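Local coordinates for sensor protein CzcS (Pseudomonas aeruginosa, PDB 5GPO) that is a zinc-responsive sensor histidine kinase, probably part of a two-component system, whose sensor domain, the part given here, binds zinc, at residues Q19-L24 / L41-L45; G68-A72 / L124-R128. All coordinates share one frame; numbering follows the deposited sequence. Where two conformers were deposited one is given.

Interaction 1: residues Q19-L24 / L41-L45; sequences QIRHSL and LQDQL. With ZN (zinc ion), chain F.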
# COMPACT_ATOMS: atom_id res chain seq x y z
N GLN B 19 13.40 0.33 -1.55
CA GLN B 19 12.83 0.08 -0.24
C GLN B 19 12.48 -1.40 -0.07
O GLN B 19 12.71 -1.99 0.99
CB GLN B 19 11.59 0.97 -0.03
CG GLN B 19 11.95 2.44 0.28
CD GLN B 19 10.86 3.45 -0.10
OE1 GLN B 19 9.89 3.12 -0.80
NE2 GLN B 19 11.01 4.68 0.37
N ILE B 20 11.92 -2.02 -1.12
CA ILE B 20 11.64 -3.45 -1.09
C ILE B 20 12.93 -4.25 -0.94
O ILE B 20 12.98 -5.23 -0.20
CB ILE B 20 10.85 -3.88 -2.34
CG1 ILE B 20 9.47 -3.24 -2.32
CG2 ILE B 20 10.73 -5.39 -2.38
CD1 ILE B 20 8.74 -3.32 -3.63
N ARG B 21 13.98 -3.86 -1.67
CA ARG B 21 15.27 -4.54 -1.52
C ARG B 21 15.80 -4.41 -0.10
O ARG B 21 16.38 -5.36 0.44
CB ARG B 21 16.29 -3.99 -2.53
CG ARG B 21 17.67 -4.65 -2.43
CD ARG B 21 18.69 -4.05 -3.42
NE ARG B 21 18.30 -4.20 -4.82
CZ ARG B 21 18.53 -5.28 -5.57
NH1 ARG B 21 18.14 -5.30 -6.83
NH2 ARG B 21 19.13 -6.36 -5.07
N HIS B 22 15.62 -3.25 0.53
CA HIS B 22 16.07 -3.11 1.91
C HIS B 22 15.36 -4.12 2.80
O HIS B 22 16.01 -4.79 3.61
CB HIS B 22 15.81 -1.69 2.43
CG HIS B 22 16.20 -1.51 3.87
ND1 HIS B 22 17.51 -1.37 4.28
CD2 HIS B 22 15.44 -1.45 4.99
CE1 HIS B 22 17.54 -1.24 5.60
NE2 HIS B 22 16.30 -1.28 6.05
N SER B 23 14.05 -4.30 2.60
CA SER B 23 13.30 -5.22 3.44
C SER B 23 13.74 -6.66 3.25
O SER B 23 13.64 -7.46 4.18
CB SER B 23 11.80 -5.06 3.18
OG SER B 23 11.45 -5.38 1.84
N LEU B 24 14.25 -7.02 2.06
CA LEU B 24 14.67 -8.40 1.81
C LEU B 24 16.11 -8.65 2.22
O LEU B 24 16.42 -9.72 2.77
CB LEU B 24 14.51 -8.74 0.33
CG LEU B 24 13.18 -9.27 -0.22
CD1 LEU B 24 13.29 -9.50 -1.72
CD2 LEU B 24 12.77 -10.56 0.47
N LEU B 41 7.57 -8.53 2.86
CA LEU B 41 7.36 -7.74 1.64
C LEU B 41 5.99 -7.09 1.64
O LEU B 41 5.85 -5.92 1.24
CB LEU B 41 7.53 -8.63 0.42
CG LEU B 41 8.95 -9.12 0.24
CD1 LEU B 41 9.02 -10.11 -0.93
CD2 LEU B 41 9.83 -7.92 0.01
N GLN B 42 4.97 -7.82 2.07
CA GLN B 42 3.63 -7.24 2.09
C GLN B 42 3.54 -6.08 3.07
O GLN B 42 2.91 -5.06 2.78
CB GLN B 42 2.60 -8.33 2.41
CG GLN B 42 1.14 -7.85 2.50
CD GLN B 42 0.53 -7.45 1.15
OE1 GLN B 42 1.17 -6.79 0.33
NE2 GLN B 42 -0.72 -7.85 0.93
N ASP B 43 4.19 -6.20 4.23
CA ASP B 43 4.18 -5.10 5.18
C ASP B 43 4.91 -3.89 4.61
O ASP B 43 4.48 -2.74 4.82
CB ASP B 43 4.78 -5.52 6.52
CG ASP B 43 3.79 -6.28 7.39
OD1 ASP B 43 2.74 -6.73 6.86
OD2 ASP B 43 4.06 -6.43 8.60
N GLN B 44 5.99 -4.11 3.87
CA GLN B 44 6.76 -3.00 3.33
C GLN B 44 6.05 -2.32 2.16
O GLN B 44 6.21 -1.11 1.96
CB GLN B 44 8.15 -3.47 2.89
CG GLN B 44 9.04 -2.34 2.36
CD GLN B 44 9.63 -1.46 3.47
OE1 GLN B 44 8.95 -1.11 4.44
NE2 GLN B 44 10.89 -1.10 3.31
N LEU B 45 5.27 -3.07 1.37
CA LEU B 45 4.52 -2.44 0.28
C LEU B 45 3.56 -1.39 0.82
O LEU B 45 3.44 -0.29 0.25
CB LEU B 45 3.79 -3.51 -0.53
CG LEU B 45 3.17 -3.04 -1.85
CD1 LEU B 45 4.22 -2.41 -2.74
CD2 LEU B 45 2.45 -4.16 -2.58
ZN ZN F . 2.99 -7.94 9.62
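Gln19 O takes two hydrogen bonds. One comes across the contact from Gln44 NE2 at 3.1 Å, and the other is the helix bond from Ser23 N. The two donors reach the oxygen from opposite faces of the carbonyl plane. The hydrogen bond from NE2 is nearly straight, 172° at the hydrogen. NE2 stands well above the plane of the carbonyl, while the oxygen lies almost exactly in the plane of the Gln44 amide. Gln44 gets there with CG anti to its backbone N (chi1 -178°) and a bend at chi2. NE2 also bonds to a bound sulfate, probably from the crystallisation liquor.

In the conformer described, Ser23 OG bonds to Ile20 O of its own helix at 2.6 Å and lies 3.5 Å from Leu41 CD2. A second Ser23 conformer makes this detail uncertain. The same Leu41 methyl is the apolar centre of the contact. It meets Ile20 CG2 at 3.6 Å and Leu24 CG at 3.6 Å, and the Leu41 side chain crosses both partners at about a right angle.

Asp43 takes no part in this packing and binds zinc through OD2 at 2.1 Å. His39 of both subunits also binds zinc. Asp43 OD1 accepts from Gln42 of the second subunit, which ties the site to the dimer.

The contact joins helix 7-25 to helix 34-47 as an antiparallel hairpin. The short segment axes approach to 9.6 Å at an angle of 147°. Ile20 packs on Leu53 of the second subunit, in its strand 51-57.

Interaction 2: residues G68-A72 / L124-R128; sequences GDQAA and LSSER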
# COMPACT_ATOMS: atom_id res chain seq x y z
N GLY B 68 0.63 2.06 7.28
CA GLY B 68 0.72 2.79 6.04
C GLY B 68 1.97 3.63 5.98
O GLY B 68 2.95 3.38 6.70
N ASP B 69 1.91 4.67 5.16
CA ASP B 69 3.03 5.51 4.77
C ASP B 69 3.11 6.74 5.68
O ASP B 69 2.15 7.50 5.78
CB ASP B 69 2.83 5.91 3.31
CG ASP B 69 4.07 6.46 2.65
OD1 ASP B 69 4.86 7.16 3.34
OD2 ASP B 69 4.22 6.21 1.43
N GLN B 70 4.26 6.96 6.32
CA GLN B 70 4.35 8.15 7.16
C GLN B 70 4.42 9.43 6.33
O GLN B 70 4.13 10.50 6.85
CB GLN B 70 5.56 8.08 8.09
CG GLN B 70 5.28 7.40 9.45
CD GLN B 70 4.27 8.11 10.33
OE1 GLN B 70 4.21 9.34 10.38
NE2 GLN B 70 3.45 7.33 11.05
N ALA B 71 4.83 9.33 5.06
CA ALA B 71 4.74 10.51 4.21
C ALA B 71 3.29 10.95 4.01
O ALA B 71 3.04 12.12 3.73
CB ALA B 71 5.40 10.25 2.85
N ALA B 72 2.33 10.04 4.18
CA ALA B 72 0.92 10.40 4.07
C ALA B 72 0.29 10.78 5.41
O ALA B 72 -0.90 11.07 5.45
CB ALA B 72 0.13 9.25 3.44
N LEU B 124 -8.33 8.37 7.27
CA LEU B 124 -7.63 7.93 6.07
C LEU B 124 -6.95 9.11 5.39
O LEU B 124 -7.61 10.11 5.05
CB LEU B 124 -8.60 7.23 5.11
CG LEU B 124 -8.09 6.75 3.75
CD1 LEU B 124 -7.01 5.67 3.89
CD2 LEU B 124 -9.29 6.21 2.95
N SER B 125 -5.65 9.00 5.18
CA SER B 125 -4.86 10.11 4.68
C SER B 125 -4.14 9.69 3.41
O SER B 125 -3.77 8.53 3.24
CB SER B 125 -3.85 10.60 5.72
OG SER B 125 -4.50 11.20 6.82
N SER B 126 -3.95 10.65 2.51
CA SER B 126 -3.34 10.40 1.22
C SER B 126 -2.42 11.54 0.83
O SER B 126 -2.75 12.71 1.06
CB SER B 126 -4.41 10.23 0.13
OG SER B 126 -5.14 11.43 -0.03
N GLU B 127 -1.28 11.20 0.24
CA GLU B 127 -0.42 12.21 -0.36
C GLU B 127 -1.07 12.73 -1.63
O GLU B 127 -1.40 11.95 -2.53
CB GLU B 127 0.94 11.62 -0.72
CG GLU B 127 1.91 11.35 0.40
CD GLU B 127 3.32 11.09 -0.13
OE1 GLU B 127 4.19 11.98 0.03
OE2 GLU B 127 3.55 10.03 -0.74
N ARG B 128 -1.25 14.05 -1.72
CA ARG B 128 -1.80 14.66 -2.93
C ARG B 128 -0.74 14.76 -4.03
O ARG B 128 0.10 13.87 -4.18
CB ARG B 128 -2.36 16.05 -2.63
CG ARG B 128 -3.64 16.05 -1.81
CD ARG B 128 -4.20 17.46 -1.66
NE ARG B 128 -4.51 18.06 -2.96
CZ ARG B 128 -4.96 19.30 -3.12
NH1 ARG B 128 -5.15 20.09 -2.08
NH2 ARG B 128 -5.22 19.76 -4.34
O HOH W 1 4.83 7.23 -1.33
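An Asx turn opens the short 3-10 segment that lies against the end of strand 119-127. Asp69 OD1 accepts from Ala71 N at 2.8 Å, and Ala72 N bonds back to Asp69 O. The turn lays Ala71 and Ala72 against Glu127. Ala71 CB lies over one face of the Glu127 carboxylate, 3.5 Å from OE1. The aliphatic part of Glu127 runs past the turn, with its CG 3.9 Å from Ala72 CA. With CG anti to its carbonyl carbon (chi1 -75°) and the chain extended beyond, the carboxylate reaches Ala71.

In the antiparallel sheet, strand 51-57 lies between strands 63-68 and 119-127. The loop after strand 63-68 therefore passes the end of strand 51-57 to reach strand 119-127. Gly50, just before strand 51-57, gives its N to Asp69 OD2.

The carboxylates of Asp69 and Glu127 approach to 4.4 Å between their OD2 and OE2 atoms. A water lies near both, 3.0 Å from Asp69 OD2 and 3.1 Å from Glu127 OE2. Ala72 O points at Ser125 CB at 3.0 Å, a tight approach, and this buried oxygen has no polar partner. Ser125 OG bonds instead to Ser107 OG on strand 104-113.

How the interactions relate
Interaction 1 is part of the packing between helices 7-25 and 34-47, and interaction 2 lies in the sheet part of the sensor domain. They follow one another along the chain: the 19-24 / 41-45 contact is complete before the 68-72 / 124-128 contact starts. Their centres are about 17 Å apart, and the nearest atoms are about 7 Å apart without touching. Zinc belongs to interaction 1, since its ligand Asp43 lies on segment 41-45; interaction 2 supplies no ligand. Both contacts reach the second subunit. Arg21 bonds to Ser111 O of that subunit beside interaction 1, and Arg128 pairs with Glu9 of that subunit beside interaction 2.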